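Local coordinates for Tll0287 protein (Thermosynechococcus elongatus, PDB 5B82) that binds a covalently attached heme c through histidine and cysteine axial ligands in a PAS-like domain, and may serve a redox or sensing role, at residues Leu31-Thr36 against Ala80-Gln85; Gln85-Ala90 against Pro96-Arg101; Thr102-Gln107 against Gly128-Arg133. All blocks are in the same frame, centred on the assembly; numbering follows the deposited sequence.

Interaction 1 of 3, residues Leu31-Thr36 against Ala80-Gln85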
loop_
_atom_site.group_PDB
_atom_site.type_symbol
_atom_site.label_atom_id
_atom_site.label_comp_id
_atom_site.label_asym_id
_atom_site.label_seq_id
_atom_site.Cartn_x
_atom_site.Cartn_y
_atom_site.Cartn_z
ATOM N N LEU A 31 2.777 18.431 -6.974
ATOM C CA LEU A 31 3.472 17.691 -5.925
ATOM C C LEU A 31 2.585 17.596 -4.673
ATOM O O LEU A 31 2.394 16.498 -4.081
ATOM C CB LEU A 31 4.794 18.379 -5.596
ATOM C CG LEU A 31 5.749 18.472 -6.796
ATOM C CD1 LEU A 31 6.896 19.415 -6.489
ATOM C CD2 LEU A 31 6.275 17.096 -7.129
ATOM N N GLY A 32 2.012 18.742 -4.294
ATOM C CA GLY A 32 1.130 18.733 -3.121
ATOM C C GLY A 32 -0.093 17.839 -3.302
ATOM O O GLY A 32 -0.518 17.137 -2.374
ATOM N N LYS A 33 -0.671 17.888 -4.504
ATOM C CA LYS A 33 -1.806 17.053 -4.867
ATOM C C LYS A 33 -1.466 15.570 -4.731
ATOM O O LYS A 33 -2.293 14.773 -4.268
ATOM C CB LYS A 33 -2.275 17.366 -6.297
ATOM C CG LYS A 33 -3.426 16.490 -6.743
ATOM C CD LYS A 33 -4.120 17.004 -7.992
ATOM C CE LYS A 33 -5.456 16.275 -8.169
ATOM N NZ LYS A 33 -6.229 16.742 -9.352
ATOM N N VAL A 34 -0.256 15.193 -5.134
ATOM C CA VAL A 34 0.191 13.814 -4.920
ATOM C C VAL A 34 0.231 13.450 -3.425
ATOM O O VAL A 34 -0.333 12.413 -3.007
ATOM C CB VAL A 34 1.575 13.540 -5.545
ATOM C CG1 VAL A 34 2.112 12.179 -5.081
ATOM C CG2 VAL A 34 1.503 13.575 -7.070
ATOM N N VAL A 35 0.894 14.288 -2.624
ATOM C CA VAL A 35 0.942 13.990 -1.165
ATOM C C VAL A 35 -0.459 13.823 -0.547
ATOM O O VAL A 35 -0.747 12.850 0.203
ATOM C CB VAL A 35 1.757 15.067 -0.394
ATOM C CG1 VAL A 35 1.661 14.879 1.128
ATOM C CG2 VAL A 35 3.222 15.074 -0.869
ATOM N N THR A 36 -1.340 14.758 -0.887
ATOM C CA THR A 36 -2.699 14.727 -0.365
ATOM C C THR A 36 -3.461 13.484 -0.816
ATOM O O THR A 36 -4.100 12.817 0.002
ATOM C CB THR A 36 -3.502 15.972 -0.755
ATOM O OG1 THR A 36 -2.870 17.131 -0.208
ATOM C CG2 THR A 36 -4.921 15.881 -0.188
ATOM N N ALA A 80 -5.062 7.201 -13.451
ATOM C CA ALA A 80 -5.665 7.509 -14.753
ATOM C C ALA A 80 -6.113 8.960 -14.841
ATOM O O ALA A 80 -5.916 9.617 -15.857
ATOM C CB ALA A 80 -6.836 6.572 -15.048
ATOM N N ALA A 81 -6.704 9.461 -13.765
ATOM C CA ALA A 81 -7.228 10.820 -13.757
ATOM C C ALA A 81 -6.117 11.859 -13.823
ATOM O O ALA A 81 -6.324 12.957 -14.342
ATOM C CB ALA A 81 -8.088 11.050 -12.526
ATOM N N ASN A 82 -4.940 11.518 -13.307
ATOM C CA ASN A 82 -3.877 12.513 -13.213
ATOM C C ASN A 82 -2.694 12.337 -14.172
ATOM O O ASN A 82 -1.816 13.202 -14.257
ATOM C CB ASN A 82 -3.379 12.599 -11.773
ATOM C CG ASN A 82 -4.410 13.201 -10.839
ATOM O OD1 ASN A 82 -4.550 14.423 -10.754
ATOM N ND2 ASN A 82 -5.145 12.348 -10.142
ATOM N N GLY A 83 -2.668 11.230 -14.901
ATOM C CA GLY A 83 -1.521 10.929 -15.737
ATOM C C GLY A 83 -0.310 10.557 -14.900
ATOM O O GLY A 83 0.833 10.821 -15.286
ATOM N N TRP A 84 -0.562 9.965 -13.731
ATOM C CA TRP A 84 0.502 9.452 -12.883
ATOM C C TRP A 84 0.533 7.935 -12.993
ATOM O O TRP A 84 -0.391 7.325 -13.521
ATOM C CB TRP A 84 0.241 9.813 -11.412
ATOM C CG TRP A 84 0.073 11.279 -11.137
ATOM C CD1 TRP A 84 0.546 12.313 -11.890
ATOM C CD2 TRP A 84 -0.621 11.873 -10.027
ATOM N NE1 TRP A 84 0.190 13.513 -11.318
ATOM C CE2 TRP A 84 -0.527 13.272 -10.176
ATOM C CE3 TRP A 84 -1.319 11.356 -8.927
ATOM C CZ2 TRP A 84 -1.104 14.163 -9.269
ATOM C CZ3 TRP A 84 -1.891 12.245 -8.019
ATOM C CH2 TRP A 84 -1.774 13.630 -8.195
ATOM N N GLN A 85 1.602 7.326 -12.495
ATOM C CA GLN A 85 1.572 5.911 -12.163
ATOM C C GLN A 85 1.404 5.865 -10.654
ATOM O O GLN A 85 2.109 6.570 -9.947
ATOM C CB GLN A 85 2.880 5.241 -12.557
ATOM C CG GLN A 85 3.091 5.191 -14.063
ATOM C CD GLN A 85 4.540 5.319 -14.440
ATOM O OE1 GLN A 85 5.383 4.530 -14.004
ATOM N NE2 GLN A 85 4.851 6.329 -15.243
#
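Val-34, on helix 28-49, and Trp-84, just beyond the end of helix 69-82, bring their backbones closest, with the CA of Val-34 9.1 Å from the CA of Trp-84, a spacing filled mainly by side chains. The contact joins two helices of the PAS-like domain where the second of them ends: Gly-83, with a positive phi of 71°, is the first residue to leave helical geometry and turns the chain into strand 85-89. The indole of Trp-84 is the centrepiece, with its six-membered ring pointing at the helix. Val-34 reaches over one face of it in a CH-pi contact, its CG2 lying 3.5 Å from the centroid of that ring and 14° off the ring normal. This branch stands anti to the carbonyl carbon, while CG1, anti to the backbone N (chi1 170°), turns elsewhere and meets Tyr-131 of strand 128-136. Against the opposite face of the indole rests the CB of Asn-82, so that the ring is sandwiched between a residue from each helix. At the edge, in the ring plane, the CG of Lys-33 comes within 3.6 Å of CH2 of Trp-84. The pyrrole nitrogen NE1 is turned to the carboxylate of Glu-30, a hydrogen bond that helps fix the rotation of the ring. Asn-82 directs its ND2 back to the carbonyl of Ile-78 within its own helix. Its other amide atom faces the extended chain of Lys-33, where NZ of Lys-33 makes a weak hydrogen bond of 3.2 Å to OD1 of Asn-82.

Interaction 2 of 3, residues Gln85-Ala90 against Pro96-Arg101. With HEC (heme c), chain B.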
loop_
_atom_site.group_PDB
_atom_site.type_symbol
_atom_site.label_atom_id
_atom_site.label_comp_id
_atom_site.label_asym_id
_atom_site.label_seq_id
_atom_site.Cartn_x
_atom_site.Cartn_y
_atom_site.Cartn_z
ATOM N N GLN A 85 1.602 7.326 -12.495
ATOM C CA GLN A 85 1.572 5.911 -12.163
ATOM C C GLN A 85 1.404 5.865 -10.654
ATOM O O GLN A 85 2.109 6.570 -9.947
ATOM C CB GLN A 85 2.880 5.241 -12.557
ATOM C CG GLN A 85 3.091 5.191 -14.063
ATOM C CD GLN A 85 4.540 5.319 -14.440
ATOM O OE1 GLN A 85 5.383 4.530 -14.004
ATOM N NE2 GLN A 85 4.851 6.329 -15.243
ATOM N N VAL A 86 0.464 5.058 -10.169
ATOM C CA VAL A 86 0.219 4.923 -8.726
ATOM C C VAL A 86 0.078 3.450 -8.424
ATOM O O VAL A 86 -0.685 2.755 -9.094
ATOM C CB VAL A 86 -1.082 5.634 -8.291
ATOM C CG1 VAL A 86 -1.314 5.465 -6.765
ATOM C CG2 VAL A 86 -1.039 7.095 -8.688
ATOM N N ARG A 87 0.809 2.970 -7.428
ATOM C CA ARG A 87 0.841 1.541 -7.150
ATOM C C ARG A 87 1.288 1.240 -5.721
ATOM O O ARG A 87 2.236 1.845 -5.208
ATOM C CB ARG A 87 1.805 0.856 -8.116
ATOM C CG ARG A 87 1.738 -0.658 -8.101
ATOM C CD ARG A 87 2.553 -1.232 -9.262
ATOM N NE ARG A 87 3.993 -1.107 -9.047
ATOM C CZ ARG A 87 4.766 -2.082 -8.580
ATOM N NH1 ARG A 87 4.239 -3.266 -8.274
ATOM N NH2 ARG A 87 6.063 -1.880 -8.420
ATOM N N GLN A 88 0.615 0.286 -5.088
ATOM C CA GLN A 88 1.079 -0.231 -3.809
ATOM C C GLN A 88 2.181 -1.232 -4.085
ATOM O O GLN A 88 2.118 -1.993 -5.054
ATOM C CB GLN A 88 -0.056 -0.915 -3.060
ATOM C CG GLN A 88 -1.162 0.031 -2.648
ATOM C CD GLN A 88 -2.410 -0.710 -2.213
ATOM O OE1 GLN A 88 -2.658 -0.885 -1.018
ATOM N NE2 GLN A 88 -3.198 -1.164 -3.183
ATOM N N VAL A 89 3.205 -1.214 -3.248
ATOM C CA VAL A 89 4.331 -2.120 -3.405
ATOM C C VAL A 89 4.700 -2.704 -2.056
ATOM O O VAL A 89 4.838 -1.969 -1.082
ATOM C CB VAL A 89 5.564 -1.380 -3.949
ATOM C CG1 VAL A 89 6.701 -2.370 -4.197
ATOM C CG2 VAL A 89 5.207 -0.616 -5.232
ATOM N N ALA A 90 4.854 -4.023 -1.998
ATOM C CA ALA A 90 5.253 -4.683 -0.764
ATOM C C ALA A 90 6.131 -5.890 -1.045
ATOM O O ALA A 90 5.918 -6.613 -2.018
ATOM C CB ALA A 90 4.028 -5.095 0.054
ATOM N N PRO A 96 -0.223 -10.068 -6.829
ATOM C CA PRO A 96 1.064 -10.101 -7.532
ATOM C C PRO A 96 1.395 -8.804 -8.276
ATOM O O PRO A 96 2.554 -8.591 -8.624
ATOM C CB PRO A 96 0.904 -11.270 -8.511
ATOM C CG PRO A 96 -0.563 -11.456 -8.650
ATOM C CD PRO A 96 -1.140 -11.110 -7.316
ATOM N N ASN A 97 0.407 -7.941 -8.496
ATOM C CA ASN A 97 0.665 -6.658 -9.148
ATOM C C ASN A 97 1.400 -5.680 -8.233
ATOM O O ASN A 97 1.816 -4.600 -8.660
ATOM C CB ASN A 97 -0.642 -6.028 -9.636
ATOM C CG ASN A 97 -0.411 -4.795 -10.497
ATOM O OD1 ASN A 97 0.367 -4.829 -11.454
ATOM N ND2 ASN A 97 -1.073 -3.693 -10.150
ATOM N N HIS A 98 1.565 -6.070 -6.973
ATOM C CA HIS A 98 2.142 -5.203 -5.972
ATOM C C HIS A 98 3.559 -5.616 -5.569
ATOM O O HIS A 98 4.069 -5.171 -4.547
ATOM C CB HIS A 98 1.210 -5.157 -4.749
ATOM C CG HIS A 98 -0.153 -4.617 -5.063
ATOM N ND1 HIS A 98 -1.270 -4.917 -4.313
ATOM C CD2 HIS A 98 -0.577 -3.797 -6.057
ATOM C CE1 HIS A 98 -2.322 -4.304 -4.827
ATOM N NE2 HIS A 98 -1.929 -3.618 -5.886
ATOM N N ALA A 99 4.198 -6.460 -6.374
ATOM C CA ALA A 99 5.568 -6.875 -6.080
ATOM C C ALA A 99 6.544 -5.741 -6.365
ATOM O O ALA A 99 6.257 -4.850 -7.164
ATOM C CB ALA A 99 5.947 -8.116 -6.897
ATOM N N PRO A 100 7.704 -5.756 -5.703
ATOM C CA PRO A 100 8.735 -4.806 -6.119
ATOM C C PRO A 100 9.160 -5.154 -7.546
ATOM O O PRO A 100 9.216 -6.337 -7.880
ATOM C CB PRO A 100 9.869 -5.071 -5.130
ATOM C CG PRO A 100 9.169 -5.652 -3.907
ATOM C CD PRO A 100 8.091 -6.509 -4.498
ATOM N N ARG A 101 9.423 -4.151 -8.376
ATOM C CA ARG A 101 9.771 -4.400 -9.777
ATOM C C ARG A 101 11.131 -3.852 -10.160
ATOM O O ARG A 101 11.793 -4.383 -11.053
ATOM C CB ARG A 101 8.723 -3.786 -10.698
ATOM C CG ARG A 101 7.383 -4.467 -10.623
ATOM C CD ARG A 101 6.357 -3.742 -11.463
ATOM N NE ARG A 101 5.075 -4.428 -11.412
ATOM C CZ ARG A 101 3.916 -3.861 -11.718
ATOM N NH1 ARG A 101 3.881 -2.590 -12.091
ATOM N NH2 ARG A 101 2.797 -4.566 -11.645
HETATM FE FE HEC B . -4.802 -5.442 3.306
HETATM C CHA HEC B . -3.680 -5.956 0.143
HETATM C CHB HEC B . -2.150 -3.228 3.828
HETATM C CHC HEC B . -5.988 -4.678 6.388
HETATM C CHD HEC B . -7.172 -7.906 2.962
HETATM N NA HEC B . -3.173 -4.770 2.217
HETATM C C1A HEC B . -2.991 -5.022 0.873
HETATM C C2A HEC B . -1.945 -4.149 0.377
HETATM C C3A HEC B . -1.535 -3.399 1.407
HETATM C C4A HEC B . -2.287 -3.775 2.576
HETATM C CMA HEC B . -0.441 -2.318 1.399
HETATM C CAA HEC B . -1.419 -4.084 -1.080
HETATM C CBA HEC B . -0.106 -4.845 -1.255
HETATM C CGA HEC B . -0.375 -6.317 -1.415
HETATM O O1A HEC B . 0.061 -7.108 -0.544
HETATM O O2A HEC B . -1.057 -6.709 -2.398
HETATM N NB HEC B . -4.162 -4.205 4.810
HETATM C C1B HEC B . -3.090 -3.338 4.820
HETATM C C2B HEC B . -3.126 -2.567 6.045
HETATM C C3B HEC B . -4.180 -2.975 6.754
HETATM C C4B HEC B . -4.859 -4.003 5.991
HETATM C CMB HEC B . -2.082 -1.501 6.469
HETATM C CAB HEC B . -4.625 -2.441 8.136
HETATM C CBB HEC B . -5.080 -0.962 8.034
HETATM N NC HEC B . -6.280 -6.187 4.469
HETATM C C1C HEC B . -6.638 -5.681 5.698
HETATM C C2C HEC B . -7.902 -6.279 6.074
HETATM C C3C HEC B . -8.164 -7.268 5.201
HETATM C C4C HEC B . -7.191 -7.165 4.128
HETATM C CMC HEC B . -8.521 -6.112 7.481
HETATM C CAC HEC B . -9.340 -8.280 5.243
HETATM C CBC HEC B . -10.752 -7.648 5.261
HETATM N ND HEC B . -5.305 -6.772 1.833
HETATM C C1D HEC B . -6.416 -7.608 1.851
HETATM C C2D HEC B . -6.644 -8.118 0.512
HETATM C C3D HEC B . -5.542 -7.507 -0.344
HETATM C C4D HEC B . -4.764 -6.693 0.548
HETATM C CMD HEC B . -7.755 -9.078 0.041
HETATM C CAD HEC B . -5.308 -7.685 -1.860
HETATM C CBD HEC B . -6.130 -6.581 -2.514
HETATM C CGD HEC B . -5.858 -6.491 -4.000
HETATM O O1D HEC B . -6.159 -7.459 -4.734
HETATM O O2D HEC B . -5.346 -5.439 -4.440
#
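Arg-87 and His-98 are placed by their torsions: the arginine sends CG away from its backbone N (chi1 -169°) and then bends at chi3 (73°) to carry its guanidinium to the loop, whereas the histidine, chi1 -61°, swings its ring under Gln-88 and toward the heme. NH1 of Arg-87 bonds both Asn-97 O and Ala-99 O, each at 2.8 Å, and NH2 adds a second bond to Ala-99 O at 3.2 Å; all three bonds lie near the guanidinium plane. One face of this group is covered by Val-89 CG2, the other by the guanidinium of Arg-101, stacked almost parallel with centres 3.7 Å apart. Asp-105, salt-bridged to Arg-87, probably offsets the like charges. Ala-90 N donates to His-98 O at 2.9 Å. CB of Gln-88 sits over the His-98 ring, whose ND1 gives a short, fairly straight bond of 2.6 Å to propionate oxygen O2A of the heme c. The loop thus holds a heme-binding residue against edge strand 85-89, which pairs with strand 172-181, packs on helix 69-82 through Val-86 and Gln-88, and leads by way of this loop to helix 103-114.

Interaction 3 of 3, residues Thr102-Gln107 against Gly128-Arg133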
loop_
_atom_site.group_PDB
_atom_site.type_symbol
_atom_site.label_atom_id
_atom_site.label_comp_id
_atom_site.label_asym_id
_atom_site.label_seq_id
_atom_site.Cartn_x
_atom_site.Cartn_y
_atom_site.Cartn_z
ATOM N N THR A 102 11.539 -2.778 -9.497
ATOM C CA THR A 102 12.764 -2.080 -9.861
ATOM C C THR A 102 13.703 -1.919 -8.678
ATOM O O THR A 102 13.302 -2.111 -7.527
ATOM C CB THR A 102 12.466 -0.674 -10.397
ATOM O OG1 THR A 102 11.734 0.058 -9.412
ATOM C CG2 THR A 102 11.651 -0.739 -11.683
ATOM N N ALA A 103 14.952 -1.563 -8.978
ATOM C CA ALA A 103 15.944 -1.241 -7.958
ATOM C C ALA A 103 15.459 -0.092 -7.093
ATOM O O ALA A 103 15.771 -0.023 -5.904
ATOM C CB ALA A 103 17.277 -0.892 -8.598
ATOM N N LEU A 104 14.687 0.815 -7.679
ATOM C CA LEU A 104 14.140 1.924 -6.906
ATOM C C LEU A 104 13.100 1.457 -5.891
ATOM O O LEU A 104 13.051 1.968 -4.766
ATOM C CB LEU A 104 13.541 2.988 -7.823
ATOM C CG LEU A 104 12.938 4.193 -7.103
ATOM C CD1 LEU A 104 13.915 4.824 -6.121
ATOM C CD2 LEU A 104 12.463 5.210 -8.128
ATOM N N ASP A 105 12.258 0.505 -6.278
ATOM C CA ASP A 105 11.288 -0.036 -5.328
ATOM C C ASP A 105 12.021 -0.585 -4.099
ATOM O O ASP A 105 11.672 -0.275 -2.941
ATOM C CB ASP A 105 10.434 -1.139 -5.968
ATOM C CG ASP A 105 9.402 -0.598 -6.955
ATOM O OD1 ASP A 105 8.966 0.564 -6.804
ATOM O OD2 ASP A 105 9.005 -1.350 -7.870
ATOM N N VAL A 106 13.052 -1.382 -4.363
ATOM C CA VAL A 106 13.796 -2.053 -3.309
ATOM C C VAL A 106 14.527 -1.032 -2.457
ATOM O O VAL A 106 14.563 -1.145 -1.226
ATOM C CB VAL A 106 14.789 -3.097 -3.867
ATOM C CG1 VAL A 106 15.598 -3.713 -2.744
ATOM C CG2 VAL A 106 14.045 -4.181 -4.625
ATOM N N GLN A 107 15.096 -0.031 -3.114
ATOM C CA GLN A 107 15.787 1.060 -2.437
ATOM C C GLN A 107 14.849 1.801 -1.483
ATOM O O GLN A 107 15.228 2.146 -0.357
ATOM C CB GLN A 107 16.357 2.047 -3.461
ATOM C CG GLN A 107 17.025 3.269 -2.834
ATOM C CD GLN A 107 17.189 4.430 -3.811
ATOM O OE1 GLN A 107 17.121 5.598 -3.417
ATOM N NE2 GLN A 107 17.406 4.114 -5.084
ATOM N N GLY A 128 11.402 10.624 -13.932
ATOM C CA GLY A 128 10.543 11.712 -13.509
ATOM C C GLY A 128 10.631 11.927 -11.999
ATOM O O GLY A 128 11.698 11.756 -11.408
ATOM N N VAL A 129 9.509 12.322 -11.407
ATOM C CA VAL A 129 9.398 12.524 -9.954
ATOM C C VAL A 129 8.668 11.339 -9.315
ATOM O O VAL A 129 7.603 10.935 -9.779
ATOM C CB VAL A 129 8.641 13.820 -9.635
ATOM C CG1 VAL A 129 8.709 14.109 -8.175
ATOM C CG2 VAL A 129 9.227 14.982 -10.395
ATOM N N HIS A 130 9.244 10.783 -8.249
ATOM C CA HIS A 130 8.698 9.589 -7.618
ATOM C C HIS A 130 8.455 9.887 -6.143
ATOM O O HIS A 130 9.365 10.320 -5.452
ATOM C CB HIS A 130 9.687 8.424 -7.701
ATOM C CG HIS A 130 10.248 8.186 -9.070
ATOM N ND1 HIS A 130 9.691 7.293 -9.959
ATOM C CD2 HIS A 130 11.333 8.702 -9.687
ATOM C CE1 HIS A 130 10.409 7.272 -11.068
ATOM N NE2 HIS A 130 11.414 8.115 -10.928
ATOM N N TYR A 131 7.241 9.635 -5.669
ATOM C CA TYR A 131 6.921 9.829 -4.267
ATOM C C TYR A 131 6.580 8.483 -3.668
ATOM O O TYR A 131 5.844 7.695 -4.279
ATOM C CB TYR A 131 5.727 10.781 -4.133
ATOM C CG TYR A 131 5.194 10.989 -2.713
ATOM C CD1 TYR A 131 5.892 11.759 -1.786
ATOM C CD2 TYR A 131 3.968 10.459 -2.320
ATOM C CE1 TYR A 131 5.394 11.980 -0.500
ATOM C CE2 TYR A 131 3.457 10.681 -1.021
ATOM C CZ TYR A 131 4.177 11.443 -0.130
ATOM O OH TYR A 131 3.676 11.668 1.149
ATOM N N PHE A 132 7.129 8.220 -2.481
ATOM C CA PHE A 132 6.889 6.978 -1.771
ATOM C C PHE A 132 6.396 7.321 -0.375
ATOM O O PHE A 132 6.901 8.236 0.250
ATOM C CB PHE A 132 8.170 6.162 -1.656
ATOM C CG PHE A 132 8.799 5.835 -2.998
ATOM C CD1 PHE A 132 8.422 4.702 -3.692
ATOM C CD2 PHE A 132 9.761 6.668 -3.544
ATOM C CE1 PHE A 132 8.992 4.398 -4.947
ATOM C CE2 PHE A 132 10.346 6.370 -4.791
ATOM C CZ PHE A 132 9.957 5.238 -5.483
ATOM N N ARG A 133 5.427 6.561 0.109
ATOM C CA ARG A 133 4.892 6.806 1.443
ATOM C C ARG A 133 4.724 5.467 2.139
ATOM O O ARG A 133 4.043 4.568 1.638
ATOM C CB ARG A 133 3.579 7.599 1.355
ATOM C CG ARG A 133 3.126 8.266 2.699
ATOM C CD ARG A 133 2.177 7.389 3.468
ATOM N NE ARG A 133 1.627 8.081 4.643
ATOM C CZ ARG A 133 2.117 7.969 5.874
ATOM N NH1 ARG A 133 3.170 7.186 6.101
ATOM N NH2 ARG A 133 1.548 8.625 6.887
#
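Leu-104 carries the apolar part of the contact between helix 103-114 and strand 128-136, a helix-on-sheet packing of the PAS-like domain. The axes of the short segments approach to 10.8 Å and run at 36° to each other, and the side chains of alternate strand residues, His-130 and Phe-132, point toward the helix. Leu-104 has CG anti to the backbone N (chi1 180°), which extends its branched end toward the two rings. In the CH-pi contact, CD2 of Leu-104 stands over the centre of the His-130 imidazole, 3.8 Å from its centroid and 10° off the normal. The same methyl comes to the rim of the Phe-132 ring and lies in its plane, 3.6 Å from CZ of Phe-132. One methyl therefore meets one ring on its face and the next on its edge. CG of Leu-104 approaches the phenyl obliquely, also near CZ.

No hydrogen bond crosses between the two segments; the polar interactions instead fix each side separately. Thr-102 and Asp-105 form a capping box at the start of the helix: Asp-105 N donates to Thr-102 OG1 at 3.2 Å, and Thr-102 N returns a weak bond to Asp-105 OD2 at 3.3 Å. Asp-105 OD2 also accepts from Arg-101 N. Both imidazole nitrogens of His-130 are engaged, NE2 with Asp-125 and ND1 with Thr-179, which should hold its ring in place beneath Leu-104.

Strand 128-136 lies between strands 172-181 and 120-125 in the antiparallel sheet. Helix 103-114 covers one side of this strand, with Ala-108 and Phe-112 continuing its packing on Phe-132, and helix 28-49 packs on the other through Tyr-131 and Val-129.

Along the chain the three contacts come in series, and all belong to the PAS-like domain built on one four-stranded antiparallel sheet. Interactions 1 and 2 have centres about 16 Å apart and share Gln-85, where the turn after helix 69-82 becomes strand 85-89. Interactions 2 and 3, about 10 Å apart between centres, also meet where Pro-100 packs on Val-106 in the first turn of helix 103-114. Interactions 1 and 3, with centres about 15 Å apart, touch through Leu-31 and Val-129. Interaction 2 alone touches the heme; interaction 1 ties helix 28-49 to the end of helix 69-82, and interaction 3 lays helix 103-114 on the other side of the sheet.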